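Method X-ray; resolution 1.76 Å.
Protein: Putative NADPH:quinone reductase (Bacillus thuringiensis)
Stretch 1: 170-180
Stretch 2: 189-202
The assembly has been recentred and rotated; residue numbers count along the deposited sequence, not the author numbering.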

# COMPACT_ATOMS: atom_id res chain seq x y z
N PHE A 170 -16.60 12.14 3.95
CA PHE A 170 -17.03 11.25 5.01
C PHE A 170 -16.22 11.61 6.22
O PHE A 170 -15.30 12.43 6.13
CB PHE A 170 -16.92 9.76 4.65
CG PHE A 170 -15.50 9.27 4.40
CD1 PHE A 170 -14.67 8.92 5.46
CD2 PHE A 170 -15.05 9.10 3.10
CE1 PHE A 170 -13.38 8.44 5.25
CE2 PHE A 170 -13.77 8.65 2.85
CZ PHE A 170 -12.92 8.29 3.92
N ARG A 171 -16.60 11.05 7.36
CA ARG A 171 -16.03 11.42 8.63
C ARG A 171 -15.07 10.32 9.05
O ARG A 171 -15.49 9.17 9.22
CB ARG A 171 -17.18 11.63 9.66
CG ARG A 171 -16.71 12.11 11.01
CD ARG A 171 -17.89 12.39 11.98
NE ARG A 171 -17.38 12.86 13.27
CZ ARG A 171 -17.90 12.53 14.45
NH1 ARG A 171 -18.96 11.72 14.50
NH2 ARG A 171 -17.36 13.00 15.58
N LEU A 172 -13.78 10.65 9.18
CA LEU A 172 -12.81 9.68 9.65
C LEU A 172 -12.51 9.79 11.12
O LEU A 172 -12.11 10.84 11.62
CB LEU A 172 -11.48 9.76 8.86
CG LEU A 172 -10.35 8.91 9.45
CD1 LEU A 172 -10.54 7.42 9.13
CD2 LEU A 172 -8.98 9.38 8.94
N ILE A 173 -12.70 8.68 11.81
CA ILE A 173 -12.15 8.54 13.13
C ILE A 173 -10.88 7.69 13.08
O ILE A 173 -10.91 6.45 12.93
CB ILE A 173 -13.22 8.00 14.16
CG1 ILE A 173 -14.45 8.93 14.22
CG2 ILE A 173 -12.54 7.75 15.54
CD1 ILE A 173 -15.71 8.31 14.87
N ALA A 174 -9.74 8.37 13.20
CA ALA A 174 -8.43 7.71 13.25
C ALA A 174 -8.19 7.07 14.60
O ALA A 174 -8.40 7.72 15.64
CB ALA A 174 -7.30 8.73 12.97
N VAL A 175 -7.77 5.82 14.57
CA VAL A 175 -7.36 5.09 15.78
C VAL A 175 -5.88 4.78 15.70
O VAL A 175 -5.42 4.11 14.76
CB VAL A 175 -8.18 3.77 15.95
CG1 VAL A 175 -7.79 3.02 17.22
CG2 VAL A 175 -9.66 4.07 15.94
N THR A 176 -5.12 5.27 16.69
CA THR A 176 -3.67 5.17 16.70
C THR A 176 -3.18 4.57 18.02
O THR A 176 -3.89 4.61 19.05
CB THR A 176 -3.00 6.57 16.55
OG1 THR A 176 -3.41 7.42 17.64
CG2 THR A 176 -3.36 7.24 15.22
N ARG A 177 -1.96 4.02 17.99
CA ARG A 177 -1.33 3.41 19.16
C ARG A 177 -0.71 4.44 20.10
O ARG A 177 -0.36 4.11 21.24
CB ARG A 177 -0.19 2.48 18.73
CG ARG A 177 -0.53 1.00 18.69
CD ARG A 177 -1.24 0.61 17.39
NE ARG A 177 -0.51 0.96 16.16
CZ ARG A 177 0.45 0.23 15.60
NH1 ARG A 177 0.83 -0.91 16.17
NH2 ARG A 177 1.04 0.64 14.48
N ASN A 178 -0.51 5.66 19.59
CA ASN A 178 0.17 6.74 20.31
C ASN A 178 -0.14 8.08 19.67
O ASN A 178 -0.99 8.18 18.77
CB ASN A 178 1.69 6.49 20.38
CG ASN A 178 2.32 6.40 19.00
OD1 ASN A 178 2.00 7.18 18.10
ND2 ASN A 178 3.20 5.44 18.82
N ASN A 179 0.53 9.14 20.12
CA ASN A 179 0.20 10.47 19.63
C ASN A 179 1.15 10.99 18.55
O ASN A 179 1.06 12.14 18.16
CB ASN A 179 0.08 11.47 20.80
CG ASN A 179 1.40 11.63 21.56
OD1 ASN A 179 2.39 10.94 21.26
ND2 ASN A 179 1.41 12.54 22.55
N LYS A 180 2.03 10.12 18.06
CA LYS A 180 3.10 10.51 17.12
C LYS A 180 2.62 11.11 15.81
O LYS A 180 3.29 11.98 15.24
CB LYS A 180 4.04 9.34 16.83
CG LYS A 180 5.24 9.33 17.73
CD LYS A 180 5.52 7.96 18.23
CE LYS A 180 6.37 8.05 19.49
NZ LYS A 180 6.72 6.70 19.96
N GLY A 189 -6.98 16.00 7.70
CA GLY A 189 -8.41 15.87 7.58
C GLY A 189 -9.17 14.89 8.44
O GLY A 189 -10.38 14.79 8.30
N ALA A 190 -8.48 14.21 9.36
CA ALA A 190 -9.15 13.31 10.27
C ALA A 190 -10.07 14.12 11.22
O ALA A 190 -9.65 15.13 11.78
CB ALA A 190 -8.14 12.52 11.06
N ALA A 191 -11.31 13.66 11.38
CA ALA A 191 -12.27 14.33 12.27
C ALA A 191 -11.91 14.21 13.76
O ALA A 191 -12.25 15.11 14.57
CB ALA A 191 -13.69 13.81 12.00
N TYR A 192 -11.26 13.12 14.13
CA TYR A 192 -10.86 12.85 15.50
C TYR A 192 -9.77 11.80 15.48
O TYR A 192 -9.72 10.95 14.58
CB TYR A 192 -12.07 12.31 16.28
CG TYR A 192 -11.91 12.41 17.78
CD1 TYR A 192 -12.29 13.56 18.46
CD2 TYR A 192 -11.33 11.36 18.51
CE1 TYR A 192 -12.14 13.66 19.86
CE2 TYR A 192 -11.17 11.44 19.90
CZ TYR A 192 -11.58 12.60 20.56
OH TYR A 192 -11.42 12.67 21.93
N VAL A 193 -8.90 11.81 16.48
CA VAL A 193 -7.89 10.81 16.60
C VAL A 193 -8.02 10.18 17.96
O VAL A 193 -7.92 10.87 18.98
CB VAL A 193 -6.44 11.36 16.37
CG1 VAL A 193 -5.38 10.29 16.63
CG2 VAL A 193 -6.32 11.97 14.99
N ILE A 194 -8.31 8.89 17.97
CA ILE A 194 -8.30 8.12 19.21
C ILE A 194 -6.96 7.47 19.47
O ILE A 194 -6.55 6.50 18.79
CB ILE A 194 -9.44 7.05 19.25
CG1 ILE A 194 -10.79 7.65 18.85
CG2 ILE A 194 -9.44 6.34 20.62
CD1 ILE A 194 -11.99 6.63 18.88
N ASP A 195 -6.28 7.98 20.50
CA ASP A 195 -5.00 7.46 20.88
C ASP A 195 -5.26 6.45 21.96
O ASP A 195 -5.63 6.83 23.08
CB ASP A 195 -4.10 8.61 21.37
CG ASP A 195 -2.78 8.15 21.98
OD1 ASP A 195 -2.51 6.93 22.11
OD2 ASP A 195 -1.98 9.04 22.33
N THR A 196 -5.11 5.17 21.62
CA THR A 196 -5.48 4.08 22.52
C THR A 196 -4.50 3.83 23.67
O THR A 196 -4.77 3.01 24.53
CB THR A 196 -5.78 2.74 21.76
OG1 THR A 196 -4.64 2.34 21.00
CG2 THR A 196 -6.99 2.87 20.85
N SER A 197 -3.36 4.52 23.69
CA SER A 197 -2.52 4.49 24.89
C SER A 197 -3.12 5.43 25.94
O SER A 197 -2.75 5.36 27.11
CB SER A 197 -1.07 4.84 24.59
OG SER A 197 -0.95 6.16 24.10
N THR A 198 -4.07 6.27 25.53
CA THR A 198 -4.65 7.31 26.40
C THR A 198 -6.18 7.23 26.56
O THR A 198 -6.72 7.63 27.59
CB THR A 198 -4.29 8.74 25.88
OG1 THR A 198 -2.86 8.86 25.83
CG2 THR A 198 -4.86 9.85 26.77
N ALA A 199 -6.87 6.75 25.52
CA ALA A 199 -8.34 6.75 25.49
C ALA A 199 -8.90 5.36 25.13
O ALA A 199 -8.27 4.65 24.34
CB ALA A 199 -8.84 7.79 24.51
N PRO A 200 -10.06 4.97 25.71
CA PRO A 200 -10.63 3.65 25.39
C PRO A 200 -11.29 3.64 24.01
O PRO A 200 -12.06 4.55 23.69
CB PRO A 200 -11.68 3.41 26.49
CG PRO A 200 -11.99 4.76 27.06
CD PRO A 200 -10.80 5.67 26.79
N LEU A 201 -11.01 2.64 23.18
CA LEU A 201 -11.54 2.67 21.81
C LEU A 201 -13.07 2.64 21.75
O LEU A 201 -13.69 3.58 21.25
CB LEU A 201 -10.92 1.57 20.92
CG LEU A 201 -11.54 1.37 19.52
CD1 LEU A 201 -11.55 2.66 18.69
CD2 LEU A 201 -10.76 0.26 18.78
N TYR A 202 -13.67 1.56 22.25
CA TYR A 202 -15.15 1.40 22.15
C TYR A 202 -15.93 2.59 22.74
O TYR A 202 -16.77 3.19 22.07
CB TYR A 202 -15.58 0.08 22.82
CG TYR A 202 -17.09 -0.12 22.82
CD1 TYR A 202 -17.75 -0.57 21.67
CD2 TYR A 202 -17.86 0.17 23.95
CE1 TYR A 202 -19.13 -0.75 21.65
CE2 TYR A 202 -19.23 0.00 23.93
CZ TYR A 202 -19.87 -0.45 22.78
OH TYR A 202 -21.24 -0.62 22.75
O HOH W 1 -12.83 13.28 8.39

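Strand 171-176 and the strand ending at D195 run parallel, their axes 23° apart and 4.6 Å at closest approach. In the parallel pattern, alternate residues of the first strand bond to residues flanking their partners: A174 N donates to Y192 O (2.9 Å), I194 N to A174 O (2.6 Å), T176 N to I194 O (2.8 Å) and T196 N to T176 O (2.9 Å). The last two are nearly straight. At the start, L172 O accepts A191 N (2.9 Å) and, weakly, Y192 N (3.5 Å), while a water accepts from L172 N (2.9 Å) and donates to G189 O (2.9 Å), a link the two backbones do not make directly. Side chains of paired residues share a face. On that of I173, V175, Y192 and I194, I173 CG2 packs on I194 CD1 (3.6 Å) and V175 CG2 meets L201 CD1 (3.6 Å), a contact from the first residue of the following helix. On the other face, A174 CB lies near both V193 CG2 (3.9 Å) and A190 CB (4.3 Å). Beyond the strands, polar groups hold the turns: T176 OG1 donates to N178 O (2.8 Å), and D195 OD1 accepts S197 N (3.0 Å) and S197 OG (2.6 Å). The same carboxylate oxygen, D195 OD1, touches N178 CA (3.2 Å).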